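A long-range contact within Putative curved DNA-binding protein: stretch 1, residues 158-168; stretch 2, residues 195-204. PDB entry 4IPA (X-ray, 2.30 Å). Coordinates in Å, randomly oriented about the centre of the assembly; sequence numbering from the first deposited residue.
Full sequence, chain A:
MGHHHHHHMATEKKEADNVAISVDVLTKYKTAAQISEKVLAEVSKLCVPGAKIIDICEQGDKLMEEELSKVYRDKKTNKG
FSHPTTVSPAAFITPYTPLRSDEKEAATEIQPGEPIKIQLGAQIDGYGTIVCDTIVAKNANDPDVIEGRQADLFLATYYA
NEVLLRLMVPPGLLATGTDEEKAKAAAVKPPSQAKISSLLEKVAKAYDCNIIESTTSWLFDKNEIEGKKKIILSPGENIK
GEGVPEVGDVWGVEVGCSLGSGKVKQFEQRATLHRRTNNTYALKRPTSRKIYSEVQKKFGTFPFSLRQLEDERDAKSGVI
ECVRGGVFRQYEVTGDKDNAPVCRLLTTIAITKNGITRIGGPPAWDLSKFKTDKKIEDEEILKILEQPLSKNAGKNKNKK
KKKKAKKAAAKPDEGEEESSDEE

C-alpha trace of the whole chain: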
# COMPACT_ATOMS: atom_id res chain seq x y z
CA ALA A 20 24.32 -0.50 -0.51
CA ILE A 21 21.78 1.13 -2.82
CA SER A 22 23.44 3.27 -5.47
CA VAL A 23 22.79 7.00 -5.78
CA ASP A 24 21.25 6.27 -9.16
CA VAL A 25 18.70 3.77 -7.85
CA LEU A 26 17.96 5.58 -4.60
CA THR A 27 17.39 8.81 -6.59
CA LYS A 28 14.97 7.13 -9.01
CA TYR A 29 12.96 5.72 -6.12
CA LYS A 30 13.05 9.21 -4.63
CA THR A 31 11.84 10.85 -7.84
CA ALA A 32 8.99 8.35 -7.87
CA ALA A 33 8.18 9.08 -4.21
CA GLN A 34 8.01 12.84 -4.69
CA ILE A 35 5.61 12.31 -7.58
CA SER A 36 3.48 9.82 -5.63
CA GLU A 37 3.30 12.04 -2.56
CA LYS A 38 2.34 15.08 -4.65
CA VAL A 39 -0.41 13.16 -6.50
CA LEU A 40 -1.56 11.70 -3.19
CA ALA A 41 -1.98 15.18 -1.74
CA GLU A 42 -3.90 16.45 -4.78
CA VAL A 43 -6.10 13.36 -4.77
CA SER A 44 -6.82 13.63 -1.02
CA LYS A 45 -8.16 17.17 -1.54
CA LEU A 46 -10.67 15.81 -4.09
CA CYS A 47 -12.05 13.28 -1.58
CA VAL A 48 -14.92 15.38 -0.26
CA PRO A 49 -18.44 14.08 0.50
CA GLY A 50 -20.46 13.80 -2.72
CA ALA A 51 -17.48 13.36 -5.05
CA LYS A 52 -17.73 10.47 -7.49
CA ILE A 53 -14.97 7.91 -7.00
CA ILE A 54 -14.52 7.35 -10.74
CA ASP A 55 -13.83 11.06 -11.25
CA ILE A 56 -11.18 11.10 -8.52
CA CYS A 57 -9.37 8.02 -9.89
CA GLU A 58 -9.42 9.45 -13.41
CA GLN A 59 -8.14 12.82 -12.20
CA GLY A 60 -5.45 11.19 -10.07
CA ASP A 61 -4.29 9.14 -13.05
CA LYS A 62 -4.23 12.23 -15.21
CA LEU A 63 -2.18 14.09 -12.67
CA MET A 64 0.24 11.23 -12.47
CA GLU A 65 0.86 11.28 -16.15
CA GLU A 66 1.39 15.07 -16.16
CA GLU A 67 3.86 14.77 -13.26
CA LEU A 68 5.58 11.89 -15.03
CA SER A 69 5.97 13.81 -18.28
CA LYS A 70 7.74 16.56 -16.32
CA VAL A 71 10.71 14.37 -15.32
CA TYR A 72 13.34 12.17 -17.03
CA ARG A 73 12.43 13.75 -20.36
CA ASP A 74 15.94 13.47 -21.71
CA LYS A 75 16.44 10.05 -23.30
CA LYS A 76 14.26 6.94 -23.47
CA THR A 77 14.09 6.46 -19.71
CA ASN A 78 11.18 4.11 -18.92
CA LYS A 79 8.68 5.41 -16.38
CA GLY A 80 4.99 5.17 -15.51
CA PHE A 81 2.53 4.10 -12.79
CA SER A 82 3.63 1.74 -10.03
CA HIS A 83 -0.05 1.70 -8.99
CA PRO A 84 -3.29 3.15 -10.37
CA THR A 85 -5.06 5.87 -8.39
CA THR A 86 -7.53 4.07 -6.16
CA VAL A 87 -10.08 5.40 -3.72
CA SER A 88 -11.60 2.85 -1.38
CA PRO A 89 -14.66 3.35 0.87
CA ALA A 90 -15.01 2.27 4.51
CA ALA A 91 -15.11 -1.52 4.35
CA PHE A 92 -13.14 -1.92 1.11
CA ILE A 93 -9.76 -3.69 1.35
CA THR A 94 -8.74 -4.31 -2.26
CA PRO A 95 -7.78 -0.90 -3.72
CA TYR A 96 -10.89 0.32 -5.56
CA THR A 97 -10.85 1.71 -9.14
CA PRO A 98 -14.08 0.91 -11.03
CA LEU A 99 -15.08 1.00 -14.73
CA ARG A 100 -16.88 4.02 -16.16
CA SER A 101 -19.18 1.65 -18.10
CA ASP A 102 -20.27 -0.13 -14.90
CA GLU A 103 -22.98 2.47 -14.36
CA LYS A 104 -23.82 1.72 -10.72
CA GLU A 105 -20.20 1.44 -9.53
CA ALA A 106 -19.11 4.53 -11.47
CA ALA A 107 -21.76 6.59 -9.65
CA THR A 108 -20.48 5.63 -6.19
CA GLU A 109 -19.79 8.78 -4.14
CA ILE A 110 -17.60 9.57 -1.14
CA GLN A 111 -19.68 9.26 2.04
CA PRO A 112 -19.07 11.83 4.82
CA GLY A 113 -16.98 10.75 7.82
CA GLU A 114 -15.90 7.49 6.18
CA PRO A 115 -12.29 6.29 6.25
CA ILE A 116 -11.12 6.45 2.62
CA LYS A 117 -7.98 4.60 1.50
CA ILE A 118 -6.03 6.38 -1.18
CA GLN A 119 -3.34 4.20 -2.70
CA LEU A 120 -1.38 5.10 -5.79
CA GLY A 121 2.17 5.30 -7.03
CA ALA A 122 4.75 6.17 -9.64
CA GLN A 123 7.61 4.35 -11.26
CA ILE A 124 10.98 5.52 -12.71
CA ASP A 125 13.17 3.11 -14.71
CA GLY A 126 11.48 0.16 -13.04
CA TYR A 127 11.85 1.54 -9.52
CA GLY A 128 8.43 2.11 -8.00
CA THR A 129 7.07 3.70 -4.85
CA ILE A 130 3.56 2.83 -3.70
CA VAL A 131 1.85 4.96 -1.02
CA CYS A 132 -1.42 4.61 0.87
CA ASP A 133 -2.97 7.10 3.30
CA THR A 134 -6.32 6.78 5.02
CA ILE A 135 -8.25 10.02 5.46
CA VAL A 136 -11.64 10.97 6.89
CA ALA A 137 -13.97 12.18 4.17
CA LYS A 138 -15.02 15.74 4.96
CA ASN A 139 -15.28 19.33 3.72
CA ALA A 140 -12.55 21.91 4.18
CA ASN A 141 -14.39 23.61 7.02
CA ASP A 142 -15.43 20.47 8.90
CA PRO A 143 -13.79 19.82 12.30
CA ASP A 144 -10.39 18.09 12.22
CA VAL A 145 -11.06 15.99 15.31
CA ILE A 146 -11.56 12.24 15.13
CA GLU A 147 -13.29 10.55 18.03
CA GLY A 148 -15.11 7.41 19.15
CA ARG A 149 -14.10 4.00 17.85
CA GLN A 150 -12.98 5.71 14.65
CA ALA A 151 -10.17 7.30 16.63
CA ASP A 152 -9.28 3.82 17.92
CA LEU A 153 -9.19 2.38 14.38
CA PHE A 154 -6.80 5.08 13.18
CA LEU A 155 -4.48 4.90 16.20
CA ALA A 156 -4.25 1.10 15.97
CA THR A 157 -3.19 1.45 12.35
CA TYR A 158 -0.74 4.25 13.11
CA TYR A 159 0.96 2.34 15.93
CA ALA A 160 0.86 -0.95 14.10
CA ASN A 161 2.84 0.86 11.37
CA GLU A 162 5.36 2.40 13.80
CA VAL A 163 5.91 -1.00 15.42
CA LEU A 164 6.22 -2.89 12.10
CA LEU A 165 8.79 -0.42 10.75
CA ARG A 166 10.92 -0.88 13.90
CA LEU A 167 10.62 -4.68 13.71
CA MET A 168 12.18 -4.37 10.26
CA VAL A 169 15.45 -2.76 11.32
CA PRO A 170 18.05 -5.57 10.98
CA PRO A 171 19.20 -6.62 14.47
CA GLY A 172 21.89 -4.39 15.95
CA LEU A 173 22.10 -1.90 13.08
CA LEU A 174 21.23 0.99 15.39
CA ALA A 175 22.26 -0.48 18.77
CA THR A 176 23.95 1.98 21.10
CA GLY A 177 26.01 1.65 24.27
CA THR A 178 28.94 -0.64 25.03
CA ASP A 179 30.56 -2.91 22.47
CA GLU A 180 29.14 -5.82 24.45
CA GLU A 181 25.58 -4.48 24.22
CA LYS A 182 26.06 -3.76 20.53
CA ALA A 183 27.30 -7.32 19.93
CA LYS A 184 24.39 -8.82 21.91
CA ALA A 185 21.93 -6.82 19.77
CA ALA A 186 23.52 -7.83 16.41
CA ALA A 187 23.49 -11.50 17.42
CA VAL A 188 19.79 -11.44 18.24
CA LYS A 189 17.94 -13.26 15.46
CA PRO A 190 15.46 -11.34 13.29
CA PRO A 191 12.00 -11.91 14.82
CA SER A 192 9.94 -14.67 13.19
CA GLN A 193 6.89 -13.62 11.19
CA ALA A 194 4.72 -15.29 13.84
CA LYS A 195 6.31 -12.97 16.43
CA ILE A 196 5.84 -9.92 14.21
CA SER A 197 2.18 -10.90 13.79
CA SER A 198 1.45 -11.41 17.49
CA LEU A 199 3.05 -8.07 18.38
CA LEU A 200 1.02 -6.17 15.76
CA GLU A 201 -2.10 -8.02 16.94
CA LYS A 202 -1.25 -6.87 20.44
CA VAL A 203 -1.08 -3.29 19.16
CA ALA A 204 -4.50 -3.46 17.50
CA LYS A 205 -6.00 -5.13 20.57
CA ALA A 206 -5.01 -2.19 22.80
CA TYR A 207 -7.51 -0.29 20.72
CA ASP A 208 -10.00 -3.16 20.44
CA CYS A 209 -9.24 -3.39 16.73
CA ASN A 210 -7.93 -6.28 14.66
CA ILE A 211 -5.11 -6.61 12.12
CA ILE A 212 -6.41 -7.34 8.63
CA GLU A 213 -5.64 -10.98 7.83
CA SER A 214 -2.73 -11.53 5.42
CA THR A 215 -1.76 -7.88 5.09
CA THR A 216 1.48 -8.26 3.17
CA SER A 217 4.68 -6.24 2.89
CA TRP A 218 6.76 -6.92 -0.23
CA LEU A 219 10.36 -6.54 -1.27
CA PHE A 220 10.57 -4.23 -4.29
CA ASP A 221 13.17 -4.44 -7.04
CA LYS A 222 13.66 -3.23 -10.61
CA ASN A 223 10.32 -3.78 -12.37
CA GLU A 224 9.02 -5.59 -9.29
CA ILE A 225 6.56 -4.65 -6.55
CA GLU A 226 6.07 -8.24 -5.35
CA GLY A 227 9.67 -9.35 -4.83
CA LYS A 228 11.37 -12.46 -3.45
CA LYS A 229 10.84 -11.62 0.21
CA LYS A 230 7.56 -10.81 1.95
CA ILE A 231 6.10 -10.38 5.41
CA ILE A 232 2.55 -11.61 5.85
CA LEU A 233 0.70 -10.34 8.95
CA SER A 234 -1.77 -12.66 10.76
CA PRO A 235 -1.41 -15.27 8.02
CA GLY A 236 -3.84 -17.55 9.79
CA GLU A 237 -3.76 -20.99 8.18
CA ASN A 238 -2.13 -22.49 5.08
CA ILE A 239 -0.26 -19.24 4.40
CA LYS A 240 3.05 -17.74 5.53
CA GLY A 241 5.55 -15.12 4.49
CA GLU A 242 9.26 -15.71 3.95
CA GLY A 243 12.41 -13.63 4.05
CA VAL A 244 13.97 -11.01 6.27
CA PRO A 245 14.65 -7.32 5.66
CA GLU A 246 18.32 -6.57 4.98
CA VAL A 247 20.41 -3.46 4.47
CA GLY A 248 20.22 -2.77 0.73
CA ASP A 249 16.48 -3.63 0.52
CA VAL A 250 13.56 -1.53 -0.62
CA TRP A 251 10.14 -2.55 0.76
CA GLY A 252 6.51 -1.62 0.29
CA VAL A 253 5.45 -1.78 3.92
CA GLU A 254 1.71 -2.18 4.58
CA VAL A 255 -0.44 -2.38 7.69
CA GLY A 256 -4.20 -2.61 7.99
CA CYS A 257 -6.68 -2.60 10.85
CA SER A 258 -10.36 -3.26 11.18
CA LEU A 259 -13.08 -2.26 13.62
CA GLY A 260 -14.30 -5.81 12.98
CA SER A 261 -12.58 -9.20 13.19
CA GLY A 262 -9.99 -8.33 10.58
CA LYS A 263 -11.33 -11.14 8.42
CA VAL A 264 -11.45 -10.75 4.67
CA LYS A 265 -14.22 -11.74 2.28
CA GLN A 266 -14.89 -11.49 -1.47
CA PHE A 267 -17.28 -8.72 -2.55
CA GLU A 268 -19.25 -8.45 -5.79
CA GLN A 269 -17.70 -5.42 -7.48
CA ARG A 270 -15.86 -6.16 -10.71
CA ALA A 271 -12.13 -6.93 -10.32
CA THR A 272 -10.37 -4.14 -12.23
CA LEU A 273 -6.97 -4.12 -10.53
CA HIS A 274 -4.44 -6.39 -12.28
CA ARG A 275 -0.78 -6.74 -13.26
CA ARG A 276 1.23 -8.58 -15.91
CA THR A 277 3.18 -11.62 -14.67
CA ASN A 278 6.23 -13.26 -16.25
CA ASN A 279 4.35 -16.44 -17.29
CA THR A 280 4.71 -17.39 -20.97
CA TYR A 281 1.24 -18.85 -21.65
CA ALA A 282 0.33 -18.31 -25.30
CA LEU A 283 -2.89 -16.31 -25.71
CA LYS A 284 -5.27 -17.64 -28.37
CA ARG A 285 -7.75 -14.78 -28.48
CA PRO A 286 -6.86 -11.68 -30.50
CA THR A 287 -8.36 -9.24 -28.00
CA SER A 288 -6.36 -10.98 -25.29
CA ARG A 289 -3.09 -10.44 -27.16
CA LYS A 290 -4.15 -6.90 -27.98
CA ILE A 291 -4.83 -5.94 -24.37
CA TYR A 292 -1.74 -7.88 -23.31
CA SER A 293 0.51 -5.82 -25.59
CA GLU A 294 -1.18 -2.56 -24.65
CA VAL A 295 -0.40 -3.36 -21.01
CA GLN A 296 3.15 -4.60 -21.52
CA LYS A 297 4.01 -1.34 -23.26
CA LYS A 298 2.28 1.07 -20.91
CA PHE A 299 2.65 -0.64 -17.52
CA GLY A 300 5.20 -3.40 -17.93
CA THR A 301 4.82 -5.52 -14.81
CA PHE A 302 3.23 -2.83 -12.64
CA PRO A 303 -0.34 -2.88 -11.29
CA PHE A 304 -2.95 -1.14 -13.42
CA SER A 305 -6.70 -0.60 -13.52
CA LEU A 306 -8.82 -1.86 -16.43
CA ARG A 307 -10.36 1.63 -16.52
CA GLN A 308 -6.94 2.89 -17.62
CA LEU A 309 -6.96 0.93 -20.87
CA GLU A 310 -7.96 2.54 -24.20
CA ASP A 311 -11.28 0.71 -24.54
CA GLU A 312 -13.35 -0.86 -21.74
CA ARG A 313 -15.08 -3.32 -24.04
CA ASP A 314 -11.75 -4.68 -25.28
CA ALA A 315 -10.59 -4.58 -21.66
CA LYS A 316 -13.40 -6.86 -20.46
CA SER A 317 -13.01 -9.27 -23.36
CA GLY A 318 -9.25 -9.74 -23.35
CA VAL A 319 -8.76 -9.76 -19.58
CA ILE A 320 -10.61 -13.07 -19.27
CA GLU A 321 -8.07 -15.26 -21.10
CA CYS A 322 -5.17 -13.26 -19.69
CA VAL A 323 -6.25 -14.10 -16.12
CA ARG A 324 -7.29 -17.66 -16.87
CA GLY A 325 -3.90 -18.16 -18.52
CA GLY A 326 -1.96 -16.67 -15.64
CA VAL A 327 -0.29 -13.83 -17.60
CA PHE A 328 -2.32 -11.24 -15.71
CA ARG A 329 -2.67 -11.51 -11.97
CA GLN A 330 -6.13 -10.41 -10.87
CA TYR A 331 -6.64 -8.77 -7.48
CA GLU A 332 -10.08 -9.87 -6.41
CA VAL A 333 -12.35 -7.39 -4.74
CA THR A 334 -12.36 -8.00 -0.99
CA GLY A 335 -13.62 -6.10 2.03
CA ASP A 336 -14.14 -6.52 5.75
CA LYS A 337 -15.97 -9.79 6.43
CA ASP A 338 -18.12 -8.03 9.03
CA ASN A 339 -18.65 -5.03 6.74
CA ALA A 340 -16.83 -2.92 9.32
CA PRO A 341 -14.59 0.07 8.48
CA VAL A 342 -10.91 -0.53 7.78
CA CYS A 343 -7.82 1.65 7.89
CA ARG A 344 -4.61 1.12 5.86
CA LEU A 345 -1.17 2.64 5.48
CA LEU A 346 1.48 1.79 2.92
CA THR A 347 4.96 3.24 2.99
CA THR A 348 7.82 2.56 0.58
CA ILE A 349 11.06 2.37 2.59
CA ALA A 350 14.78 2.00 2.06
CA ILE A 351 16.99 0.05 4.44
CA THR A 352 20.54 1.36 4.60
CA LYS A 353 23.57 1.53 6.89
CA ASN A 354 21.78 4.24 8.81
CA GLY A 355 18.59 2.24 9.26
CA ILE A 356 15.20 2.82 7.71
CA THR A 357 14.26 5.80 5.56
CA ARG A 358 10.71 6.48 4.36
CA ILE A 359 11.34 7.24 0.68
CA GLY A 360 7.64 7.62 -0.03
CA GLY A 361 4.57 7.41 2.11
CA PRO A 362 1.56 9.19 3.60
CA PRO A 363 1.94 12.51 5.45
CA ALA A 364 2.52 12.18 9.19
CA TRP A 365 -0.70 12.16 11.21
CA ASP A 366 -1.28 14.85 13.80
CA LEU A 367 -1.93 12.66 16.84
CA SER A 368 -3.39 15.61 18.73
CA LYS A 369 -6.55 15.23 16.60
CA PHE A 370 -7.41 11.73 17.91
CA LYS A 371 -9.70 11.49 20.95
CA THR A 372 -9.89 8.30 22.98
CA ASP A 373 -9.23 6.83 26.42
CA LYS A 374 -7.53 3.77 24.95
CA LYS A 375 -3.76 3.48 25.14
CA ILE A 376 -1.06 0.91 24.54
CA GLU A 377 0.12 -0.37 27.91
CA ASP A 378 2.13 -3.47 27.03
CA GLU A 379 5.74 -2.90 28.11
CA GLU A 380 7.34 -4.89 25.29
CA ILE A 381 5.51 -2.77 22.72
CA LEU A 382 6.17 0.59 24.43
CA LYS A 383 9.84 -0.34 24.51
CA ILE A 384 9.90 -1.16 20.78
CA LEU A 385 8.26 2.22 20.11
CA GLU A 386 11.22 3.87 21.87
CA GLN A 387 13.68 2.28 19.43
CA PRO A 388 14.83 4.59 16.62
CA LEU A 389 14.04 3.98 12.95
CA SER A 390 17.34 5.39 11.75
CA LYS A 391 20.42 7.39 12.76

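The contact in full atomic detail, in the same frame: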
# COMPACT_ATOMS: atom_id res chain seq x y z
N TYR A 158 -1.93 3.43 12.94
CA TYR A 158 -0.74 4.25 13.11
C TYR A 158 0.33 3.50 13.91
O TYR A 158 1.49 3.41 13.48
CB TYR A 158 -1.10 5.57 13.81
CG TYR A 158 0.07 6.49 14.07
CD1 TYR A 158 0.81 6.39 15.25
CD2 TYR A 158 0.45 7.45 13.15
CE1 TYR A 158 1.87 7.24 15.50
CE2 TYR A 158 1.52 8.30 13.38
CZ TYR A 158 2.23 8.19 14.55
OH TYR A 158 3.30 9.04 14.78
N TYR A 159 -0.04 2.98 15.08
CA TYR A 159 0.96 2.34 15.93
C TYR A 159 1.39 0.99 15.40
O TYR A 159 2.53 0.60 15.57
CB TYR A 159 0.53 2.27 17.40
CG TYR A 159 0.69 3.61 18.07
CD1 TYR A 159 1.95 4.16 18.26
CD2 TYR A 159 -0.41 4.35 18.47
CE1 TYR A 159 2.11 5.40 18.86
CE2 TYR A 159 -0.27 5.60 19.07
CZ TYR A 159 0.99 6.12 19.26
OH TYR A 159 1.15 7.36 19.86
N ALA A 160 0.47 0.29 14.75
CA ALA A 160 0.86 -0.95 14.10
C ALA A 160 2.00 -0.64 13.11
O ALA A 160 2.99 -1.38 13.02
CB ALA A 160 -0.33 -1.57 13.39
N ASN A 161 1.86 0.46 12.38
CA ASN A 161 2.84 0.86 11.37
C ASN A 161 4.20 1.23 12.00
O ASN A 161 5.25 0.79 11.53
CB ASN A 161 2.31 2.01 10.52
CG ASN A 161 3.17 2.29 9.30
OD1 ASN A 161 3.57 1.36 8.59
ND2 ASN A 161 3.49 3.56 9.06
N GLU A 162 4.16 2.02 13.07
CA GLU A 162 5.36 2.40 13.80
C GLU A 162 6.09 1.19 14.38
O GLU A 162 7.31 1.13 14.37
CB GLU A 162 5.03 3.39 14.93
CG GLU A 162 4.53 4.73 14.43
CD GLU A 162 5.54 5.46 13.55
OE1 GLU A 162 6.70 5.61 13.99
OE2 GLU A 162 5.18 5.87 12.42
N VAL A 163 5.33 0.23 14.91
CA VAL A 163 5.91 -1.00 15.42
C VAL A 163 6.50 -1.86 14.30
O VAL A 163 7.65 -2.27 14.38
CB VAL A 163 4.90 -1.82 16.25
CG1 VAL A 163 5.51 -3.18 16.66
CG2 VAL A 163 4.49 -1.03 17.47
N LEU A 164 5.73 -2.11 13.25
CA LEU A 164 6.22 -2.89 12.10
C LEU A 164 7.53 -2.35 11.53
O LEU A 164 8.49 -3.09 11.32
CB LEU A 164 5.16 -2.96 10.99
CG LEU A 164 5.60 -3.70 9.73
CD1 LEU A 164 6.22 -5.05 10.10
CD2 LEU A 164 4.43 -3.88 8.73
N LEU A 165 7.58 -1.04 11.28
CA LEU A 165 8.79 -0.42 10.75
C LEU A 165 10.03 -0.69 11.62
O LEU A 165 11.12 -0.96 11.10
CB LEU A 165 8.57 1.08 10.54
CG LEU A 165 7.60 1.47 9.41
CD1 LEU A 165 7.37 3.00 9.34
CD2 LEU A 165 8.08 0.94 8.06
N ARG A 166 9.85 -0.63 12.94
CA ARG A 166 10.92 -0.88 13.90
C ARG A 166 11.31 -2.36 13.97
O ARG A 166 12.47 -2.68 14.20
CB ARG A 166 10.53 -0.34 15.28
CG ARG A 166 10.77 1.15 15.41
CD ARG A 166 9.90 1.79 16.47
NE ARG A 166 10.11 3.23 16.50
CZ ARG A 166 9.45 4.10 15.73
NH1 ARG A 166 8.53 3.67 14.88
NH2 ARG A 166 9.72 5.40 15.82
N LEU A 167 10.34 -3.25 13.75
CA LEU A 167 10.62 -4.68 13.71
C LEU A 167 11.40 -5.04 12.46
O LEU A 167 11.89 -6.17 12.33
CB LEU A 167 9.33 -5.49 13.77
CG LEU A 167 8.58 -5.38 15.11
CD1 LEU A 167 7.27 -6.16 15.12
CD2 LEU A 167 9.50 -5.86 16.22
N MET A 168 11.53 -4.09 11.54
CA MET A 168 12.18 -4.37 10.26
C MET A 168 13.64 -3.92 10.21
O MET A 168 14.39 -4.29 9.31
CB MET A 168 11.39 -3.75 9.10
CG MET A 168 10.02 -4.40 8.84
SD MET A 168 9.19 -3.68 7.39
CE MET A 168 10.06 -4.47 6.03
N LYS A 195 6.06 -13.91 15.34
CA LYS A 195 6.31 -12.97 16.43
C LYS A 195 5.90 -11.56 16.01
O LYS A 195 5.24 -10.83 16.76
CB LYS A 195 7.80 -13.01 16.80
CG LYS A 195 8.23 -12.01 17.88
CD LYS A 195 7.38 -12.14 19.16
CE LYS A 195 7.88 -11.19 20.25
NZ LYS A 195 7.16 -11.34 21.56
N ILE A 196 6.28 -11.18 14.80
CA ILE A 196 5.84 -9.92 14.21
C ILE A 196 4.32 -9.82 14.25
O ILE A 196 3.77 -8.81 14.70
CB ILE A 196 6.36 -9.79 12.77
CG1 ILE A 196 7.89 -9.81 12.77
CG2 ILE A 196 5.79 -8.52 12.11
CD1 ILE A 196 8.54 -9.68 11.39
N SER A 197 3.63 -10.86 13.79
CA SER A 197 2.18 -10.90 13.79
C SER A 197 1.57 -10.70 15.18
O SER A 197 0.70 -9.85 15.36
CB SER A 197 1.65 -12.21 13.20
OG SER A 197 1.64 -12.17 11.79
N SER A 198 2.03 -11.48 16.15
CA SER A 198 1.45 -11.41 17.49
C SER A 198 1.65 -10.03 18.12
O SER A 198 0.75 -9.51 18.78
CB SER A 198 1.98 -12.52 18.40
OG SER A 198 3.35 -12.34 18.68
N LEU A 199 2.82 -9.43 17.91
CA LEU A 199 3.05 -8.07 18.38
C LEU A 199 2.08 -7.06 17.73
O LEU A 199 1.43 -6.27 18.43
CB LEU A 199 4.51 -7.66 18.17
CG LEU A 199 5.57 -8.33 19.06
CD1 LEU A 199 6.97 -8.13 18.50
CD2 LEU A 199 5.51 -7.85 20.51
N LEU A 200 1.96 -7.08 16.41
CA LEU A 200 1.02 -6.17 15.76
C LEU A 200 -0.42 -6.43 16.20
O LEU A 200 -1.21 -5.49 16.33
CB LEU A 200 1.15 -6.23 14.23
CG LEU A 200 2.02 -5.11 13.64
CD1 LEU A 200 3.45 -5.17 14.23
CD2 LEU A 200 2.04 -5.19 12.13
N GLU A 201 -0.76 -7.69 16.45
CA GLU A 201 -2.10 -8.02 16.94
C GLU A 201 -2.31 -7.42 18.31
O GLU A 201 -3.40 -6.96 18.64
CB GLU A 201 -2.32 -9.53 16.99
CG GLU A 201 -2.54 -10.17 15.65
CD GLU A 201 -2.62 -11.68 15.74
OE1 GLU A 201 -2.30 -12.22 16.82
OE2 GLU A 201 -3.01 -12.33 14.74
N LYS A 202 -1.25 -7.45 19.11
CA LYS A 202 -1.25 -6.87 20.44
C LYS A 202 -1.53 -5.38 20.32
O LYS A 202 -2.27 -4.83 21.11
CB LYS A 202 0.13 -7.07 21.07
CG LYS A 202 0.18 -7.48 22.54
CD LYS A 202 1.51 -8.24 22.78
CE LYS A 202 1.94 -8.27 24.24
NZ LYS A 202 3.39 -8.66 24.41
N VAL A 203 -0.91 -4.73 19.34
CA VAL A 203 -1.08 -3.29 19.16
C VAL A 203 -2.53 -2.94 18.83
O VAL A 203 -3.11 -2.03 19.43
CB VAL A 203 -0.17 -2.74 18.05
CG1 VAL A 203 -0.49 -1.28 17.79
CG2 VAL A 203 1.32 -2.93 18.42
N ALA A 204 -3.11 -3.67 17.88
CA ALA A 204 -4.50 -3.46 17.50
C ALA A 204 -5.45 -3.71 18.67
O ALA A 204 -6.44 -2.99 18.85
CB ALA A 204 -4.88 -4.36 16.32

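The side chain of Leu200 sits as a knob in a hole formed by Ala160, Val163, Leu164 and Leu167. Its chi1 of -97° lies between the usual rotamer wells. Its CA-to-CB bond points sideways, but the end of the side chain comes nearer to the other helix. There Leu200 CD1 lies 3.8 Å from Val163 CG1 and 4.0 Å from Leu167 CD1. The other methyl, Leu200 CD2, lies 4.0 Å from Leu164 CB.

The two helices run nearly antiparallel, at 154°, and their axes approach to 8.9 Å. The backbones come close at Ala160, where the CA atoms of Ala160 and Leu200 are 5.5 Å apart. The backbone of Ala160 is itself in contact: Ala160 O is 3.9 Å from Leu200 CG, and Ala160 N is 3.6 Å from Val203 CG1.

Val203 points toward the first helix. Val203 CG1 packs 3.7 Å from Tyr159 CB, and Val203 CG2 lies 3.8 Å from Val163 CG2. Tyr159 takes part through the base of its side chain, while its end leads away.

Toward the other end of the contact, Leu167 points at the second helix. Leu167 CD1 is 3.9 Å from Leu199 CD1 and 4.1 Å from Ile196 CG2. The same Ile196 CG2 is 4.0 Å from Leu164 CD1, so this methyl touches two leucines one turn apart.

No hydrogen bond crosses between the stretches. The contact is apolar packing and buries 425 Å², both sides summed. Polar side chains pair within the first helix instead. Arg166 NH1 donates to Glu162 OE1 at 2.8 Å in a salt bridge, and Arg166 NH1 also donates to Glu162 O at 2.9 Å. This pair lies out of reach of the second helix and adds nothing directly to the contact.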